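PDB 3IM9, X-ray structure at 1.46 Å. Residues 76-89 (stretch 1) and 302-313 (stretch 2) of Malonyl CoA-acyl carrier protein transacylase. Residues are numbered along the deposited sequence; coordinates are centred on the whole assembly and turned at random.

Stretch 1 76-89: THSSALLAALKNLN
Stretch 2, residues 302-313: SIQTLEDVKGWN

How are the two backbones placed? Stretch 1 continues a helix that begins earlier in the chain, then runs extended from Leu-85 to Lys-86 (psi 132° and 140°) before Asn-87 turns at phi/psi 45/54. Stretch 2 leaves a strand at Ile-303 and forms a helix beginning at Leu-306. The CA atoms of Leu-85 and Val-309 lie 5.9 Å apart, those of Lys-86 and Asn-313 5.5 Å; together the stretches bury 561 Å².

Which side chains fill the apolar centre? Leu-81, Ala-84, Ile-303 and Val-309 are buried, their packing keeping hydrocarbon from solvent. Val-309 (chi1 t) points toward stretch 1, its CG2 3.7 Å from Leu-81 CD2 and its CG1 3.6 Å from Ala-84 CB, a methyl pointing toward stretch 2. Leu-81 and Leu-85 are both m,t. Leu-85 starts sideways, but this rotamer carries CD1 to 4.2 Å from Ile-303 CG2 (Ile-303 is m,m) and CD2 to 3.6 Å from Trp-312 CD1.

What fixes the tryptophan? With chi1 174° and chi2 -90°, Trp-312 NE1 donates to Lys-86 O at 2.9 Å, at the ring edge, near its plane, where an indole N-H points. Leu-88 (t,p) brings CD1 to 3.6 Å from Trp-312 CZ2.

How is the turn before the second helix held where it meets stretch 1? Thr-305 (chi1 p) caps the helix, OG1 accepting from Asp-308 N at 2.9 Å; Asp-308 (chi1 m) reciprocates, OD2 accepting from Gln-304 N at 2.8 Å and Thr-305 N at 3.1 Å. Gln-304 O lies 3.8 Å from Leu-81 CD1 and accepts from the O of water 1 at 3.0 Å; that water O also bonds weakly to His-77 NE2 at 3.4 Å.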

# COMPACT_ATOMS: atom_id res chain seq x y z
N THR A 76 -5.37 6.18 -8.55
CA THR A 76 -6.47 6.79 -9.26
C THR A 76 -7.79 6.14 -8.84
O THR A 76 -8.80 6.86 -8.54
CB THR A 76 -6.28 6.60 -10.73
OG1 THR A 76 -5.10 7.38 -11.07
CG2 THR A 76 -7.47 7.17 -11.54
N HIS A 77 -7.85 4.81 -8.73
CA HIS A 77 -9.11 4.14 -8.38
C HIS A 77 -9.51 4.50 -6.95
O HIS A 77 -10.66 4.92 -6.70
CB HIS A 77 -8.87 2.63 -8.47
CG HIS A 77 -10.12 1.79 -8.35
ND1 HIS A 77 -11.43 2.27 -8.24
CD2 HIS A 77 -10.18 0.45 -8.34
CE1 HIS A 77 -12.24 1.21 -8.21
NE2 HIS A 77 -11.49 0.10 -8.24
N SER A 78 -8.60 4.43 -5.99
CA SER A 78 -8.92 4.75 -4.62
C SER A 78 -9.33 6.22 -4.47
O SER A 78 -10.27 6.53 -3.73
CB SER A 78 -7.73 4.45 -3.68
OG SER A 78 -7.60 3.03 -3.50
N SER A 79 -8.62 7.10 -5.19
CA SER A 79 -8.94 8.55 -5.04
C SER A 79 -10.28 8.85 -5.71
O SER A 79 -10.98 9.80 -5.28
CB SER A 79 -7.84 9.37 -5.70
OG SER A 79 -6.60 9.23 -4.94
N ALA A 80 -10.61 8.15 -6.78
CA ALA A 80 -11.89 8.40 -7.49
C ALA A 80 -13.03 7.98 -6.60
O ALA A 80 -14.04 8.68 -6.46
CB ALA A 80 -11.92 7.62 -8.83
N LEU A 81 -12.89 6.82 -5.95
CA LEU A 81 -13.88 6.38 -4.96
C LEU A 81 -13.99 7.36 -3.86
O LEU A 81 -15.11 7.70 -3.39
CB LEU A 81 -13.61 4.98 -4.41
CG LEU A 81 -13.71 3.83 -5.38
CD1 LEU A 81 -13.09 2.57 -4.80
CD2 LEU A 81 -15.16 3.50 -5.70
N LEU A 82 -12.86 7.77 -3.30
CA LEU A 82 -12.84 8.71 -2.19
C LEU A 82 -13.58 10.01 -2.56
O LEU A 82 -14.36 10.47 -1.73
CB LEU A 82 -11.33 8.92 -1.78
CG LEU A 82 -11.18 9.82 -0.55
CD1 LEU A 82 -11.59 9.04 0.64
CD2 LEU A 82 -9.73 10.07 -0.50
N ALA A 83 -13.39 10.52 -3.78
CA ALA A 83 -13.96 11.85 -4.20
C ALA A 83 -15.51 11.64 -4.24
O ALA A 83 -16.22 12.62 -4.03
CB ALA A 83 -13.40 12.22 -5.51
N ALA A 84 -16.02 10.43 -4.49
CA ALA A 84 -17.47 10.18 -4.67
C ALA A 84 -18.16 9.99 -3.35
O ALA A 84 -19.41 10.06 -3.29
CB ALA A 84 -17.73 8.98 -5.58
N LEU A 85 -17.44 9.64 -2.27
CA LEU A 85 -18.01 9.36 -0.98
C LEU A 85 -18.36 10.64 -0.21
O LEU A 85 -17.52 11.57 -0.04
CB LEU A 85 -17.04 8.51 -0.14
CG LEU A 85 -16.88 7.08 -0.69
CD1 LEU A 85 -15.64 6.44 -0.09
CD2 LEU A 85 -18.15 6.28 -0.22
N LYS A 86 -19.57 10.63 0.31
CA LYS A 86 -20.09 11.73 1.17
C LYS A 86 -19.94 11.44 2.67
O LYS A 86 -20.19 10.33 3.14
CB LYS A 86 -21.57 12.00 0.86
CG LYS A 86 -21.85 12.76 -0.41
CD LYS A 86 -23.39 13.07 -0.55
CE LYS A 86 -24.01 12.70 -1.94
NZ LYS A 86 -23.33 13.34 -3.13
N ASN A 87 -19.56 12.51 3.41
CA ASN A 87 -19.39 12.47 4.86
C ASN A 87 -18.64 11.28 5.33
O ASN A 87 -19.10 10.46 6.17
CB ASN A 87 -20.75 12.51 5.52
CG ASN A 87 -21.37 13.85 5.39
OD1 ASN A 87 -20.72 14.89 5.65
ND2 ASN A 87 -22.61 13.87 4.95
N LEU A 88 -17.48 11.17 4.72
CA LEU A 88 -16.55 10.25 5.21
C LEU A 88 -15.76 11.21 6.11
O LEU A 88 -15.26 12.28 5.67
CB LEU A 88 -15.72 9.78 4.03
CG LEU A 88 -14.98 8.49 4.18
CD1 LEU A 88 -15.88 7.32 4.42
CD2 LEU A 88 -14.29 8.39 2.84
N ASN A 89 -15.72 10.76 7.36
CA ASN A 89 -15.23 11.49 8.52
C ASN A 89 -14.15 10.68 9.22
O ASN A 89 -14.32 10.21 10.36
CB ASN A 89 -16.38 11.73 9.52
CG ASN A 89 -17.54 12.53 8.94
OD1 ASN A 89 -18.74 12.24 9.30
ND2 ASN A 89 -17.25 13.49 8.11
N SER A 302 -15.82 -2.57 3.16
CA SER A 302 -15.04 -2.44 1.92
C SER A 302 -15.85 -1.63 0.91
O SER A 302 -17.04 -1.98 0.68
CB SER A 302 -14.70 -3.85 1.34
OG SER A 302 -14.33 -3.72 -0.04
N ILE A 303 -15.23 -0.61 0.31
CA ILE A 303 -15.80 0.22 -0.78
C ILE A 303 -15.01 -0.05 -2.04
O ILE A 303 -13.83 0.35 -2.11
CB ILE A 303 -15.80 1.75 -0.44
CG1 ILE A 303 -16.44 1.99 0.92
CG2 ILE A 303 -16.43 2.59 -1.57
CD1 ILE A 303 -17.85 1.70 0.98
N GLN A 304 -15.64 -0.77 -2.97
CA GLN A 304 -14.95 -1.22 -4.22
C GLN A 304 -15.63 -0.64 -5.46
O GLN A 304 -14.96 -0.34 -6.46
CB GLN A 304 -14.94 -2.75 -4.33
CG GLN A 304 -14.17 -3.44 -3.23
CD GLN A 304 -14.25 -4.92 -3.34
OE1 GLN A 304 -14.45 -5.64 -2.34
NE2 GLN A 304 -13.99 -5.41 -4.50
N THR A 305 -16.96 -0.47 -5.37
CA THR A 305 -17.72 -0.13 -6.60
C THR A 305 -18.54 1.11 -6.43
O THR A 305 -18.75 1.57 -5.30
CB THR A 305 -18.73 -1.30 -6.83
OG1 THR A 305 -19.70 -1.37 -5.79
CG2 THR A 305 -18.00 -2.71 -6.96
N LEU A 306 -19.09 1.56 -7.56
CA LEU A 306 -20.07 2.69 -7.52
C LEU A 306 -21.28 2.29 -6.67
O LEU A 306 -21.79 3.13 -5.92
CB LEU A 306 -20.48 3.00 -8.96
CG LEU A 306 -21.45 4.20 -9.00
CD1 LEU A 306 -20.88 5.49 -8.37
CD2 LEU A 306 -21.78 4.34 -10.46
N GLU A 307 -21.72 1.02 -6.74
CA GLU A 307 -22.83 0.60 -5.89
C GLU A 307 -22.49 0.68 -4.39
O GLU A 307 -23.34 1.06 -3.56
CB GLU A 307 -23.36 -0.82 -6.21
CG GLU A 307 -23.99 -0.87 -7.61
CD GLU A 307 -25.19 0.03 -7.72
OE1 GLU A 307 -26.16 -0.22 -6.97
OE2 GLU A 307 -25.16 0.94 -8.56
N ASP A 308 -21.24 0.37 -4.02
CA ASP A 308 -20.85 0.52 -2.63
C ASP A 308 -20.84 2.00 -2.22
O ASP A 308 -21.21 2.28 -1.09
CB ASP A 308 -19.40 0.04 -2.41
CG ASP A 308 -19.26 -1.49 -2.59
OD1 ASP A 308 -20.25 -2.21 -2.43
OD2 ASP A 308 -18.17 -1.98 -2.92
N VAL A 309 -20.36 2.86 -3.11
CA VAL A 309 -20.39 4.34 -2.88
C VAL A 309 -21.86 4.78 -2.66
O VAL A 309 -22.14 5.51 -1.73
CB VAL A 309 -19.82 5.09 -4.04
CG1 VAL A 309 -20.01 6.67 -3.93
CG2 VAL A 309 -18.27 4.79 -4.15
N LYS A 310 -22.77 4.34 -3.53
CA LYS A 310 -24.18 4.73 -3.38
C LYS A 310 -24.72 4.21 -2.08
O LYS A 310 -25.48 4.93 -1.38
CB LYS A 310 -24.97 4.19 -4.56
CG LYS A 310 -24.72 4.89 -5.86
CD LYS A 310 -25.49 4.11 -6.98
CE LYS A 310 -25.35 4.69 -8.35
NZ LYS A 310 -26.07 3.80 -9.39
N GLY A 311 -24.40 2.98 -1.69
CA GLY A 311 -24.91 2.44 -0.47
C GLY A 311 -24.40 3.27 0.72
O GLY A 311 -25.15 3.52 1.67
N TRP A 312 -23.11 3.63 0.74
CA TRP A 312 -22.56 4.45 1.83
C TRP A 312 -23.27 5.81 1.81
O TRP A 312 -23.69 6.30 2.89
CB TRP A 312 -21.01 4.62 1.69
CG TRP A 312 -20.45 5.60 2.74
CD1 TRP A 312 -20.32 6.93 2.60
CD2 TRP A 312 -19.95 5.26 4.01
NE1 TRP A 312 -19.80 7.49 3.77
CE2 TRP A 312 -19.58 6.47 4.65
CE3 TRP A 312 -19.87 4.05 4.72
CZ2 TRP A 312 -19.08 6.50 5.92
CZ3 TRP A 312 -19.38 4.09 6.02
CH2 TRP A 312 -19.03 5.31 6.60
N ASN A 313 -23.42 6.41 0.64
CA ASN A 313 -23.95 7.79 0.56
C ASN A 313 -25.44 7.78 0.91
O ASN A 313 -25.90 8.79 1.45
CB ASN A 313 -23.80 8.40 -0.79
CG ASN A 313 -22.35 8.75 -1.12
OD1 ASN A 313 -22.03 9.08 -2.26
ND2 ASN A 313 -21.52 8.73 -0.10
O HOH W 1 -13.54 -2.55 -7.82